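Side-chain contacts in Mgp-operon protein 3 (Mycoplasma pneumoniae, PDB 6RJ1), which probably serves as an extracellular adhesin, P40/P90, acting alongside protein P1 in attachment of this human pathogen to host cells: residues A[615-620]-A[668-673]; A[675-678]-A[684-687]. One frame throughout, in Å; residues are numbered along the deposited sequence.

Interaction 1 of 2, residues A[615-620]-A[668-673]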
loop_
_atom_site.group_PDB
_atom_site.type_symbol
_atom_site.label_atom_id
_atom_site.label_comp_id
_atom_site.label_asym_id
_atom_site.label_seq_id
_atom_site.Cartn_x
_atom_site.Cartn_y
_atom_site.Cartn_z
ATOM N N PHE A 615 19.794 -26.796 -4.850
ATOM C CA PHE A 615 18.602 -26.447 -4.090
ATOM C C PHE A 615 17.645 -25.546 -4.862
ATOM O O PHE A 615 17.990 -25.025 -5.921
ATOM C CB PHE A 615 18.964 -25.845 -2.714
ATOM C CG PHE A 615 19.929 -24.679 -2.708
ATOM C CD1 PHE A 615 19.494 -23.391 -3.015
ATOM C CD2 PHE A 615 21.255 -24.856 -2.330
ATOM C CE1 PHE A 615 20.384 -22.311 -2.998
ATOM C CE2 PHE A 615 22.146 -23.774 -2.310
ATOM C CZ PHE A 615 21.703 -22.509 -2.643
ATOM N N ALA A 616 16.423 -25.395 -4.327
ATOM C CA ALA A 616 15.335 -24.548 -4.813
ATOM C C ALA A 616 14.412 -24.309 -3.623
ATOM O O ALA A 616 14.288 -25.180 -2.747
ATOM C CB ALA A 616 14.575 -25.232 -5.940
ATOM N N TYR A 617 13.794 -23.123 -3.562
ATOM C CA TYR A 617 12.893 -22.803 -2.458
ATOM C C TYR A 617 11.410 -23.023 -2.824
ATOM O O TYR A 617 10.531 -22.719 -2.029
ATOM C CB TYR A 617 13.177 -21.394 -1.911
ATOM C CG TYR A 617 14.411 -21.347 -1.035
ATOM C CD1 TYR A 617 14.358 -21.731 0.302
ATOM C CD2 TYR A 617 15.634 -20.919 -1.541
ATOM C CE1 TYR A 617 15.489 -21.684 1.116
ATOM C CE2 TYR A 617 16.776 -20.872 -0.739
ATOM C CZ TYR A 617 16.697 -21.254 0.591
ATOM O OH TYR A 617 17.816 -21.218 1.392
ATOM N N VAL A 618 11.155 -23.615 -4.004
ATOM C CA VAL A 618 9.820 -23.920 -4.533
ATOM C C VAL A 618 9.643 -25.425 -4.712
ATOM O O VAL A 618 10.624 -26.148 -4.912
ATOM C CB VAL A 618 9.483 -23.188 -5.857
ATOM C CG1 VAL A 618 8.032 -22.746 -5.874
ATOM C CG2 VAL A 618 10.406 -22.010 -6.126
ATOM N N THR A 619 8.383 -25.886 -4.689
ATOM C CA THR A 619 8.022 -27.291 -4.847
ATOM C C THR A 619 8.317 -27.823 -6.253
ATOM O O THR A 619 8.004 -27.152 -7.239
ATOM C CB THR A 619 6.567 -27.542 -4.413
ATOM O OG1 THR A 619 6.278 -28.932 -4.546
ATOM C CG2 THR A 619 5.543 -26.717 -5.201
ATOM N N PRO A 620 8.903 -29.032 -6.369
ATOM C CA PRO A 620 9.159 -29.592 -7.708
ATOM C C PRO A 620 7.917 -30.247 -8.322
ATOM O O PRO A 620 7.922 -30.539 -9.512
ATOM C CB PRO A 620 10.303 -30.585 -7.476
ATOM C CG PRO A 620 10.505 -30.647 -5.960
ATOM C CD PRO A 620 9.349 -29.963 -5.315
ATOM N N THR A 668 10.871 -16.782 1.817
ATOM C CA THR A 668 10.289 -15.438 1.941
ATOM C C THR A 668 11.172 -14.385 1.246
ATOM O O THR A 668 10.643 -13.468 0.613
ATOM C CB THR A 668 9.992 -15.126 3.409
ATOM O OG1 THR A 668 11.163 -15.431 4.153
ATOM C CG2 THR A 668 8.838 -15.959 3.960
ATOM N N VAL A 669 12.513 -14.552 1.326
ATOM C CA VAL A 669 13.508 -13.698 0.663
ATOM C C VAL A 669 13.349 -13.866 -0.861
ATOM O O VAL A 669 13.272 -12.879 -1.586
ATOM C CB VAL A 669 14.952 -14.017 1.144
ATOM C CG1 VAL A 669 16.002 -13.304 0.303
ATOM C CG2 VAL A 669 15.130 -13.674 2.613
ATOM N N PHE A 670 13.259 -15.119 -1.329
ATOM C CA PHE A 670 13.084 -15.465 -2.738
ATOM C C PHE A 670 11.776 -14.924 -3.319
ATOM O O PHE A 670 11.751 -14.439 -4.446
ATOM C CB PHE A 670 13.210 -16.987 -2.923
ATOM C CG PHE A 670 14.622 -17.450 -3.210
ATOM C CD1 PHE A 670 15.627 -17.300 -2.264
ATOM C CD2 PHE A 670 14.949 -18.014 -4.435
ATOM C CE1 PHE A 670 16.939 -17.699 -2.542
ATOM C CE2 PHE A 670 16.260 -18.415 -4.712
ATOM C CZ PHE A 670 17.247 -18.255 -3.762
ATOM N N ASP A 671 10.714 -14.960 -2.523
ATOM C CA ASP A 671 9.382 -14.483 -2.890
ATOM C C ASP A 671 9.308 -12.968 -2.957
ATOM O O ASP A 671 8.563 -12.432 -3.773
ATOM C CB ASP A 671 8.350 -15.005 -1.887
ATOM C CG ASP A 671 8.001 -16.484 -1.988
ATOM O OD1 ASP A 671 8.780 -17.247 -2.606
ATOM O OD2 ASP A 671 6.955 -16.876 -1.455
ATOM N N ALA A 672 10.034 -12.273 -2.080
ATOM C CA ALA A 672 10.004 -10.818 -2.037
ATOM C C ALA A 672 10.918 -10.195 -3.069
ATOM O O ALA A 672 10.635 -9.103 -3.551
ATOM C CB ALA A 672 10.378 -10.337 -0.651
ATOM N N LEU A 673 12.017 -10.880 -3.409
ATOM C CA LEU A 673 13.016 -10.386 -4.343
ATOM C C LEU A 673 12.856 -10.928 -5.773
ATOM O O LEU A 673 13.592 -10.510 -6.670
ATOM C CB LEU A 673 14.410 -10.674 -3.769
ATOM C CG LEU A 673 15.011 -9.649 -2.792
ATOM C CD1 LEU A 673 14.251 -9.590 -1.471
ATOM C CD2 LEU A 673 16.454 -9.979 -2.498
#
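Phe-670 and Tyr-617 form an aromatic pair that joins helix 666-673 to the loop leaving a short beta hairpin, strands 609-611 and 614-616, in the MgpC adhesin family region. It illustrates how a single pair of rings can fasten a loop to a helix, since these two residues account for nearly all of the surface buried here. From the helix, Phe-670 starts with a CB that touches nothing on the loop side; contact begins at its ring. CG lies 4.0 Å from CD2 of Tyr-617, and CD1 comes closer, 3.7 Å from that same carbon. At CE1 the approach is closest, 3.6 Å from Tyr-617 CD2, with Tyr-617 CE2 also near it. CZ, at the tip, lies 3.8 Å from Tyr-617 CD2. Phe-670 CD2 and CE2, on the other flank, meet the same tyrosine carbon slightly farther off. All these values reflect one arrangement: Tyr-617 CD2 sits over the centre of one face of the phenylalanine. The tyrosine ring arrives tilted, its plane 44° from that of Phe-670 and its centroid 4.8 Å away, and the two side chains run nearly at right angles. The CB of Tyr-617 already points at the helix; with CG anti to the carbonyl carbon (chi1 -77°) the ring then runs across Phe-670, bringing its CD2-CE2 side over that ring. Asn-676 and Leu-675, just beyond the helix, also pack against Phe-670. The next helix residue, Asp-671, bonds through OD2 to Ser-580 OG, while its carbonyl oxygen pairs with Tyr-732 OH. The tyrosine OH stands 5.3 Å from Phe-670 CE1, beyond the ring contact.

Interaction 2 of 2, residues A[675-678]-A[684-687]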
loop_
_atom_site.group_PDB
_atom_site.type_symbol
_atom_site.label_atom_id
_atom_site.label_comp_id
_atom_site.label_asym_id
_atom_site.label_seq_id
_atom_site.Cartn_x
_atom_site.Cartn_y
_atom_site.Cartn_z
ATOM N N LEU A 675 13.188 -14.164 -6.990
ATOM C CA LEU A 675 14.320 -15.012 -7.321
ATOM C C LEU A 675 13.951 -16.474 -7.638
ATOM O O LEU A 675 14.836 -17.296 -7.880
ATOM C CB LEU A 675 15.356 -14.924 -6.188
ATOM C CG LEU A 675 16.073 -13.586 -6.038
ATOM C CD1 LEU A 675 16.626 -13.428 -4.646
ATOM C CD2 LEU A 675 17.189 -13.449 -7.053
ATOM N N ASN A 676 12.656 -16.788 -7.672
ATOM C CA ASN A 676 12.184 -18.129 -7.991
ATOM C C ASN A 676 11.970 -18.239 -9.499
ATOM O O ASN A 676 11.153 -17.516 -10.073
ATOM C CB ASN A 676 10.914 -18.473 -7.200
ATOM C CG ASN A 676 11.099 -18.448 -5.702
ATOM O OD1 ASN A 676 11.906 -19.193 -5.140
ATOM N ND2 ASN A 676 10.351 -17.594 -5.019
ATOM N N PHE A 677 12.761 -19.105 -10.140
ATOM C CA PHE A 677 12.723 -19.349 -11.578
ATOM C C PHE A 677 12.678 -20.835 -11.814
ATOM O O PHE A 677 13.248 -21.593 -11.029
ATOM C CB PHE A 677 13.972 -18.758 -12.262
ATOM C CG PHE A 677 14.027 -17.248 -12.297
ATOM C CD1 PHE A 677 14.529 -16.527 -11.217
ATOM C CD2 PHE A 677 13.603 -16.547 -13.419
ATOM C CE1 PHE A 677 14.571 -15.128 -11.244
ATOM C CE2 PHE A 677 13.648 -15.147 -13.449
ATOM C CZ PHE A 677 14.128 -14.445 -12.356
ATOM N N ASN A 678 12.002 -21.259 -12.891
ATOM C CA ASN A 678 11.921 -22.671 -13.254
ATOM C C ASN A 678 13.245 -23.146 -13.859
ATOM O O ASN A 678 14.039 -22.322 -14.327
ATOM C CB ASN A 678 10.726 -22.945 -14.190
ATOM C CG ASN A 678 10.689 -22.200 -15.509
ATOM O OD1 ASN A 678 11.707 -21.804 -16.085
ATOM N ND2 ASN A 678 9.490 -22.018 -16.039
ATOM N N GLU A 684 11.485 -18.846 -16.900
ATOM C CA GLU A 684 10.345 -18.037 -16.492
ATOM C C GLU A 684 10.345 -17.849 -14.996
ATOM O O GLU A 684 10.610 -18.801 -14.258
ATOM C CB GLU A 684 9.019 -18.665 -16.953
ATOM C CG GLU A 684 8.530 -18.112 -18.285
ATOM C CD GLU A 684 7.110 -18.489 -18.664
ATOM O OE1 GLU A 684 6.229 -17.597 -18.638
ATOM O OE2 GLU A 684 6.879 -19.677 -18.988
ATOM N N ARG A 685 10.059 -16.615 -14.546
ATOM C CA ARG A 685 9.977 -16.281 -13.132
ATOM C C ARG A 685 8.667 -16.805 -12.600
ATOM O O ARG A 685 7.614 -16.547 -13.183
ATOM C CB ARG A 685 10.087 -14.771 -12.895
ATOM C CG ARG A 685 10.300 -14.415 -11.432
ATOM C CD ARG A 685 10.433 -12.930 -11.212
ATOM N NE ARG A 685 9.186 -12.215 -11.490
ATOM C CZ ARG A 685 9.089 -10.890 -11.551
ATOM N NH1 ARG A 685 7.918 -10.314 -11.805
ATOM N NH2 ARG A 685 10.156 -10.130 -11.347
ATOM N N LEU A 686 8.742 -17.580 -11.512
ATOM C CA LEU A 686 7.583 -18.174 -10.856
ATOM C C LEU A 686 6.918 -17.127 -9.966
ATOM O O LEU A 686 7.571 -16.545 -9.094
ATOM C CB LEU A 686 7.973 -19.433 -10.077
ATOM C CG LEU A 686 8.603 -20.560 -10.894
ATOM C CD1 LEU A 686 9.231 -21.589 -9.989
ATOM C CD2 LEU A 686 7.604 -21.198 -11.835
ATOM N N PRO A 687 5.634 -16.805 -10.216
ATOM C CA PRO A 687 5.004 -15.743 -9.430
ATOM C C PRO A 687 4.410 -16.180 -8.101
ATOM O O PRO A 687 3.939 -17.313 -7.954
ATOM C CB PRO A 687 3.922 -15.217 -10.372
ATOM C CG PRO A 687 3.528 -16.420 -11.198
ATOM C CD PRO A 687 4.710 -17.353 -11.237
#
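Phe-677 and Arg-685 face each other as a non-hydrogen-bonded antiparallel pair, with CA atoms 4.4 Å apart, where the loop between helix 666-673 and strand 693-699 doubles back on itself. This is a single beta bridge in otherwise irregular chain. It is flanked by two backbone bonds: Leu-686 N gives its hydrogen to Asn-676 O at 2.8 Å, and Asn-678 N to Glu-684 O at 3.1 Å. Side-chain conformation decides what is added to this framework. In Asn-678, CG stands between the backbone N and the carbonyl carbon (chi1 59°), which turns the amide toward the opposite chain. Its OD1 accepts the N-H of Glu-684 at 3.1 Å; the hydrogen bond is straight at the hydrogen, but the donor lies above the carbonyl plane instead of at a lone pair. The amide's other arm, ND2, rests against Glu-684 CB at 3.5 Å, and the glutamate chain then runs on, extended beyond CG. Arg-685 takes a different course. CG is anti to the backbone N (chi1 -168°), which lays this methylene over one face of the Phe-677 ring as a CH-pi contact, 4.1 Å from CG to the ring centroid and displaced toward the rim. CB of Arg-685 meets Phe-677 CE2, and a bend at chi3 helps direct the guanidinium away from the aromatic ring. Leu-686 fills the other side of the bridge, its CD1 4.0 Å from Phe-677 C, and packs further on Leu-594 of helix 591-595. The chemistry implies a loop closed by hydrogen bonds between uncharged amide groups and by methylene packing, in which the arginine contributes its aliphatic stem while its charge stays apart from the ring.

Both contacts lie on the same side of the molecule, their centres about 8 Å apart. Interaction 1 joins elements distant in sequence, a hairpin loop and a helix, through contact between aromatic ring carbons alone, with Phe-670 buried under a partly exposed tyrosine. Interaction 2 closes a short loop just after that helix, mainly with hydrogen bonds from backbone N-H groups to backbone carbonyls and one asparagine side-chain oxygen; Asn-676, Asn-678 and Leu-686 are buried, while Phe-677 and Arg-685 lie toward the surface. The seam is Asn-676: OD1 packs near Phe-670 and Val-618, and ND2 bonds weakly to Asp-671 OD1. A probable hydrogen bond from Leu-675 N to Phe-670 O ties the helix to the chain that follows it.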